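PDB 3LHO: putative hydrolase from Shewanella frigidimarina, which is probably an iron-dependent dioxygenase of the 2-oxoadipate dioxygenase/decarboxylase family, acting as a 2-hydroxyglutarate synthase. Local coordinates for residues 47-61 with 116-130. Sequence-based numbering, arbitrary orientation.
Sequences FNIAKVNLSVLAKHF and IDQVDIAATTADNFI. With SO4 (sulfate ion), chain C.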
loop_
_atom_site.group_PDB
_atom_site.type_symbol
_atom_site.label_atom_id
_atom_site.label_comp_id
_atom_site.label_asym_id
_atom_site.label_seq_id
_atom_site.Cartn_x
_atom_site.Cartn_y
_atom_site.Cartn_z
ATOM N N PHE A 47 -3.583 -11.006 -5.671
ATOM C CA PHE A 47 -4.664 -11.540 -6.531
ATOM C C PHE A 47 -5.520 -12.535 -5.781
ATOM O O PHE A 47 -5.058 -13.144 -4.826
ATOM C CB PHE A 47 -4.056 -12.258 -7.736
ATOM C CG PHE A 47 -3.126 -11.409 -8.550
ATOM C CD1 PHE A 47 -3.604 -10.458 -9.393
ATOM C CD2 PHE A 47 -1.758 -11.587 -8.473
ATOM C CE1 PHE A 47 -2.753 -9.681 -10.159
ATOM C CE2 PHE A 47 -0.911 -10.817 -9.225
ATOM C CZ PHE A 47 -1.413 -9.853 -10.062
ATOM N N ASN A 48 -6.763 -12.756 -6.231
ATOM C CA ASN A 48 -7.633 -13.747 -5.592
ATOM C C ASN A 48 -7.315 -15.221 -6.012
ATOM O O ASN A 48 -8.193 -16.023 -6.370
ATOM C CB ASN A 48 -9.098 -13.380 -5.857
ATOM C CG ASN A 48 -9.472 -13.613 -7.293
ATOM O OD1 ASN A 48 -8.596 -13.650 -8.184
ATOM N ND2 ASN A 48 -10.737 -13.853 -7.528
ATOM N N ILE A 49 -6.037 -15.569 -5.968
ATOM C CA ILE A 49 -5.549 -16.909 -6.294
ATOM C C ILE A 49 -5.189 -17.491 -4.895
ATOM O O ILE A 49 -4.475 -16.828 -4.109
ATOM C CB ILE A 49 -4.315 -16.836 -7.233
ATOM C CG1 ILE A 49 -4.733 -16.335 -8.633
ATOM C CG2 ILE A 49 -3.603 -18.193 -7.337
ATOM C CD1 ILE A 49 -3.640 -16.056 -9.609
ATOM N N ALA A 50 -5.722 -18.678 -4.583
ATOM C CA ALA A 50 -5.694 -19.265 -3.228
ATOM C C ALA A 50 -4.316 -19.162 -2.581
ATOM O O ALA A 50 -4.138 -18.743 -1.409
ATOM C CB ALA A 50 -6.162 -20.772 -3.287
ATOM N N LYS A 51 -3.324 -19.534 -3.339
ATOM C CA LYS A 51 -1.960 -19.546 -2.810
ATOM C C LYS A 51 -1.533 -18.203 -2.161
ATOM O O LYS A 51 -0.693 -18.170 -1.231
ATOM C CB LYS A 51 -0.966 -19.864 -3.924
ATOM C CG LYS A 51 0.405 -20.309 -3.368
ATOM C CD LYS A 51 1.526 -20.474 -4.437
ATOM C CE LYS A 51 1.229 -21.492 -5.499
ATOM N NZ LYS A 51 2.348 -21.574 -6.503
ATOM N N VAL A 52 -2.070 -17.091 -2.658
ATOM C CA VAL A 52 -1.583 -15.753 -2.278
ATOM C C VAL A 52 -2.733 -14.788 -1.999
ATOM O O VAL A 52 -2.538 -13.597 -2.024
ATOM C CB VAL A 52 -0.657 -15.114 -3.380
ATOM C CG1 VAL A 52 0.599 -15.915 -3.583
ATOM C CG2 VAL A 52 -1.351 -14.969 -4.708
ATOM N N ASN A 53 -3.904 -15.301 -1.665
ATOM C CA ASN A 53 -5.095 -14.449 -1.584
ATOM C C ASN A 53 -5.092 -13.507 -0.362
ATOM O O ASN A 53 -4.165 -13.504 0.423
ATOM C CB ASN A 53 -6.366 -15.297 -1.710
ATOM C CG ASN A 53 -6.658 -16.119 -0.525
ATOM O OD1 ASN A 53 -6.136 -15.881 0.579
ATOM N ND2 ASN A 53 -7.565 -17.080 -0.698
ATOM N N LEU A 54 -6.096 -12.650 -0.291
ATOM C CA LEU A 54 -6.209 -11.670 0.780
ATOM C C LEU A 54 -5.930 -12.329 2.176
ATOM O O LEU A 54 -5.116 -11.815 2.955
ATOM C CB LEU A 54 -7.610 -11.012 0.706
ATOM C CG LEU A 54 -7.747 -9.623 1.328
ATOM C CD1 LEU A 54 -9.065 -9.021 0.908
ATOM C CD2 LEU A 54 -7.626 -9.722 2.854
ATOM N N SER A 55 -6.511 -13.513 2.397
ATOM C CA SER A 55 -6.508 -14.187 3.686
ATOM C C SER A 55 -5.085 -14.629 3.998
ATOM O O SER A 55 -4.685 -14.590 5.137
ATOM C CB SER A 55 -7.444 -15.376 3.683
ATOM O OG SER A 55 -8.779 -14.874 3.474
ATOM N N VAL A 56 -4.344 -14.999 2.961
ATOM C CA VAL A 56 -2.941 -15.435 3.182
ATOM C C VAL A 56 -2.050 -14.281 3.694
ATOM O O VAL A 56 -1.194 -14.461 4.624
ATOM C CB VAL A 56 -2.373 -15.991 1.894
ATOM C CG1 VAL A 56 -0.889 -16.292 2.040
ATOM C CG2 VAL A 56 -3.143 -17.259 1.506
ATOM N N LEU A 57 -2.196 -13.109 3.076
ATOM C CA LEU A 57 -1.463 -11.932 3.507
ATOM C C LEU A 57 -1.942 -11.520 4.884
ATOM O O LEU A 57 -1.144 -11.141 5.723
ATOM C CB LEU A 57 -1.635 -10.759 2.533
ATOM C CG LEU A 57 -0.703 -10.747 1.289
ATOM C CD1 LEU A 57 -0.983 -11.862 0.279
ATOM C CD2 LEU A 57 -0.734 -9.392 0.595
ATOM N N ALA A 58 -3.253 -11.545 5.106
ATOM C CA ALA A 58 -3.833 -11.087 6.374
ATOM C C ALA A 58 -3.323 -11.864 7.600
ATOM O O ALA A 58 -3.195 -11.283 8.688
ATOM C CB ALA A 58 -5.384 -11.123 6.310
ATOM N N LYS A 59 -2.980 -13.141 7.404
ATOM C CA LYS A 59 -2.512 -13.990 8.508
ATOM C C LYS A 59 -1.226 -13.457 9.131
ATOM O O LYS A 59 -0.945 -13.709 10.308
ATOM C CB LYS A 59 -2.306 -15.447 8.061
ATOM C CG LYS A 59 -3.562 -16.285 8.032
ATOM C CD LYS A 59 -3.988 -16.698 9.435
ATOM C CE LYS A 59 -5.205 -17.607 9.369
ATOM N NZ LYS A 59 -5.832 -17.752 10.723
ATOM N N HIS A 60 -0.435 -12.736 8.344
ATOM C CA HIS A 60 0.790 -12.101 8.872
ATOM C C HIS A 60 0.454 -11.050 9.898
ATOM O O HIS A 60 1.284 -10.691 10.706
ATOM C CB HIS A 60 1.674 -11.552 7.742
ATOM C CG HIS A 60 2.274 -12.634 6.915
ATOM N ND1 HIS A 60 3.572 -13.076 7.101
ATOM C CD2 HIS A 60 1.737 -13.435 5.963
ATOM C CE1 HIS A 60 3.802 -14.094 6.293
ATOM N NE2 HIS A 60 2.711 -14.340 5.598
ATOM N N PHE A 61 -0.790 -10.563 9.874
ATOM C CA PHE A 61 -1.203 -9.529 10.820
ATOM C C PHE A 61 -2.142 -10.079 11.915
ATOM O O PHE A 61 -2.009 -9.718 13.097
ATOM C CB PHE A 61 -1.833 -8.401 10.042
ATOM C CG PHE A 61 -0.910 -7.757 9.040
ATOM C CD1 PHE A 61 -0.814 -8.236 7.740
ATOM C CD2 PHE A 61 -0.098 -6.708 9.421
ATOM C CE1 PHE A 61 0.035 -7.659 6.829
ATOM C CE2 PHE A 61 0.758 -6.108 8.533
ATOM C CZ PHE A 61 0.851 -6.577 7.237
ATOM N N ILE A 116 1.997 -16.437 -10.585
ATOM C CA ILE A 116 1.750 -16.974 -9.236
ATOM C C ILE A 116 2.109 -18.453 -9.132
ATOM O O ILE A 116 2.471 -18.910 -8.074
ATOM C CB ILE A 116 0.322 -16.712 -8.786
ATOM C CG1 ILE A 116 0.032 -15.185 -8.813
ATOM C CG2 ILE A 116 0.065 -17.306 -7.375
ATOM C CD1 ILE A 116 0.995 -14.383 -7.959
ATOM N N ASP A 117 2.067 -19.186 -10.253
ATOM C CA ASP A 117 2.511 -20.569 -10.274
ATOM C C ASP A 117 3.947 -20.603 -9.874
ATOM O O ASP A 117 4.416 -21.612 -9.372
ATOM C CB ASP A 117 2.395 -21.208 -11.662
ATOM C CG ASP A 117 0.995 -21.592 -12.012
ATOM O OD1 ASP A 117 0.112 -21.525 -11.141
ATOM O OD2 ASP A 117 0.779 -21.908 -13.201
ATOM N N GLN A 118 4.682 -19.527 -10.076
ATOM C CA GLN A 118 6.118 -19.568 -9.702
ATOM C C GLN A 118 6.420 -19.310 -8.226
ATOM O O GLN A 118 7.570 -19.527 -7.767
ATOM C CB GLN A 118 6.915 -18.602 -10.567
ATOM C CG GLN A 118 6.915 -18.961 -12.049
ATOM C CD GLN A 118 7.444 -17.825 -12.923
ATOM O OE1 GLN A 118 8.624 -17.481 -12.862
ATOM N NE2 GLN A 118 6.570 -17.246 -13.759
ATOM N N VAL A 119 5.420 -18.834 -7.490
ATOM C CA VAL A 119 5.539 -18.618 -6.046
ATOM C C VAL A 119 5.575 -19.973 -5.305
ATOM O O VAL A 119 4.644 -20.770 -5.390
ATOM C CB VAL A 119 4.368 -17.795 -5.494
ATOM C CG1 VAL A 119 4.486 -17.652 -3.946
ATOM C CG2 VAL A 119 4.279 -16.410 -6.184
ATOM N N ASP A 120 6.676 -20.232 -4.611
ATOM C CA ASP A 120 6.735 -21.341 -3.673
ATOM C C ASP A 120 5.771 -21.171 -2.514
ATOM O O ASP A 120 5.846 -20.189 -1.750
ATOM C CB ASP A 120 8.164 -21.464 -3.129
ATOM C CG ASP A 120 8.338 -22.650 -2.188
ATOM O OD1 ASP A 120 7.376 -23.415 -1.956
ATOM O OD2 ASP A 120 9.462 -22.808 -1.685
ATOM N N ILE A 121 4.858 -22.125 -2.361
ATOM C CA ILE A 121 3.816 -22.018 -1.318
ATOM C C ILE A 121 4.473 -21.850 0.055
ATOM O O ILE A 121 3.972 -21.151 0.921
ATOM C CB ILE A 121 2.833 -23.212 -1.316
ATOM C CG1 ILE A 121 1.653 -22.915 -0.371
ATOM C CG2 ILE A 121 3.583 -24.585 -0.957
ATOM C CD1 ILE A 121 0.481 -23.829 -0.516
ATOM N N ALA A 122 5.639 -22.468 0.238
ATOM C CA ALA A 122 6.326 -22.353 1.504
ATOM C C ALA A 122 6.769 -20.926 1.842
ATOM O O ALA A 122 6.890 -20.590 3.005
ATOM C CB ALA A 122 7.484 -23.302 1.540
ATOM N N ALA A 123 6.992 -20.101 0.827
ATOM C CA ALA A 123 7.421 -18.738 1.017
ATOM C C ALA A 123 6.316 -17.919 1.683
ATOM O O ALA A 123 6.606 -16.923 2.356
ATOM C CB ALA A 123 7.821 -18.072 -0.380
ATOM N N THR A 124 5.062 -18.361 1.518
ATOM C CA THR A 124 3.924 -17.549 1.921
ATOM C C THR A 124 3.728 -17.544 3.430
ATOM O O THR A 124 2.982 -16.700 3.946
ATOM C CB THR A 124 2.612 -17.979 1.256
ATOM O OG1 THR A 124 2.280 -19.294 1.683
ATOM C CG2 THR A 124 2.705 -17.939 -0.277
ATOM N N THR A 125 4.402 -18.463 4.131
ATOM C CA THR A 125 4.352 -18.485 5.588
ATOM C C THR A 125 5.666 -18.029 6.264
ATOM O O THR A 125 5.773 -18.047 7.498
ATOM C CB THR A 125 3.933 -19.873 6.125
ATOM O OG1 THR A 125 3.735 -19.758 7.541
ATOM C CG2 THR A 125 4.994 -21.042 5.761
ATOM N N ALA A 126 6.640 -17.576 5.475
ATOM C CA ALA A 126 7.912 -17.093 6.024
ATOM C C ALA A 126 7.694 -15.660 6.472
ATOM O O ALA A 126 6.800 -14.968 5.957
ATOM C CB ALA A 126 9.043 -17.142 4.965
ATOM N N ASP A 127 8.544 -15.206 7.388
ATOM C CA ASP A 127 8.355 -13.884 7.977
ATOM C C ASP A 127 8.484 -12.742 7.011
ATOM O O ASP A 127 7.986 -11.662 7.304
ATOM C CB ASP A 127 9.279 -13.625 9.191
ATOM C CG ASP A 127 10.786 -13.684 8.860
ATOM O OD1 ASP A 127 11.217 -14.084 7.754
ATOM O OD2 ASP A 127 11.556 -13.320 9.754
ATOM N N ASN A 128 9.206 -12.941 5.909
ATOM C CA ASN A 128 9.468 -11.865 4.985
ATOM C C ASN A 128 8.487 -11.825 3.856
ATOM O O ASN A 128 8.688 -11.032 2.921
ATOM C CB ASN A 128 10.902 -11.929 4.422
ATOM C CG ASN A 128 11.116 -13.109 3.496
ATOM O OD1 ASN A 128 10.527 -14.163 3.683
ATOM N ND2 ASN A 128 11.915 -12.915 2.466
ATOM N N PHE A 129 7.426 -12.646 3.903
ATOM C CA PHE A 129 6.590 -12.755 2.709
ATOM C C PHE A 129 5.998 -11.421 2.227
ATOM O O PHE A 129 5.984 -11.148 1.019
ATOM C CB PHE A 129 5.469 -13.791 2.852
ATOM C CG PHE A 129 4.566 -13.862 1.595
ATOM C CD1 PHE A 129 5.104 -14.287 0.380
ATOM C CD2 PHE A 129 3.258 -13.425 1.619
ATOM C CE1 PHE A 129 4.383 -14.331 -0.738
ATOM C CE2 PHE A 129 2.501 -13.473 0.491
ATOM C CZ PHE A 129 3.046 -13.900 -0.707
ATOM N N ILE A 130 5.498 -10.579 3.124
ATOM C CA ILE A 130 4.827 -9.362 2.651
ATOM C C ILE A 130 5.828 -8.298 2.114
ATOM O O ILE A 130 5.429 -7.314 1.540
ATOM C CB ILE A 130 3.869 -8.766 3.713
ATOM C CG1 ILE A 130 4.643 -8.205 4.886
ATOM C CG2 ILE A 130 2.734 -9.808 4.168
ATOM C CD1 ILE A 130 3.750 -7.361 5.836
HETATM S S SO4 C . -6.880 -21.028 -7.142
HETATM O O1 SO4 C . -5.807 -21.636 -6.360
HETATM O O2 SO4 C . -7.353 -19.780 -6.526
HETATM O O3 SO4 C . -6.385 -20.801 -8.504
HETATM O O4 SO4 C . -8.018 -21.948 -7.144
HETATM O O HOH W 1 -0.392 -19.972 0.805
HETATM O O HOH W 2 0.179 -16.818 5.378
HETATM O O HOH W 3 5.353 -12.152 9.293
#
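The His60 imidazole takes Ile130 CG2 over one face, 4.0 Å from His60 CG, while the carbonyl oxygens of Thr124 and Ala126 lie at its edge. NE2 donates to Thr124 O (2.9 Å, 159° at the hydrogen), which sits 5° out of the ring plane; at ND1 a water leads weakly to Asp127 O. The Phe129 ring carries Thr124 CA on one face, offset toward the rim, and meets Leu57 CD1 at its edge, 3.8 Å from Phe129 CE2. Ile116 CD1 abuts the edge of Phe47, and Ile116 CG2 meets Val52 CG2 tip to tip at 3.8 Å. Lys51, CG anti to the backbone N (chi1 -163°) and with its chain bent at chi3, slides past Val119; NZ donates to Val119 O (2.7 Å) in the carbonyl plane and to Ile116 O (3.1 Å). A methionine in place of Lys51 would probably leave Val119 O without this donor and the 116-119 turn less firmly tied. A water joins Lys51 O to Thr124 OG1. The loop following helix 106-116 is thus fastened to helix 54-62 and its lead-in by side-chain donors on main-chain carbonyls, consistent with its path being fixed by the Lys51 and His60 bonds together with apolar packing.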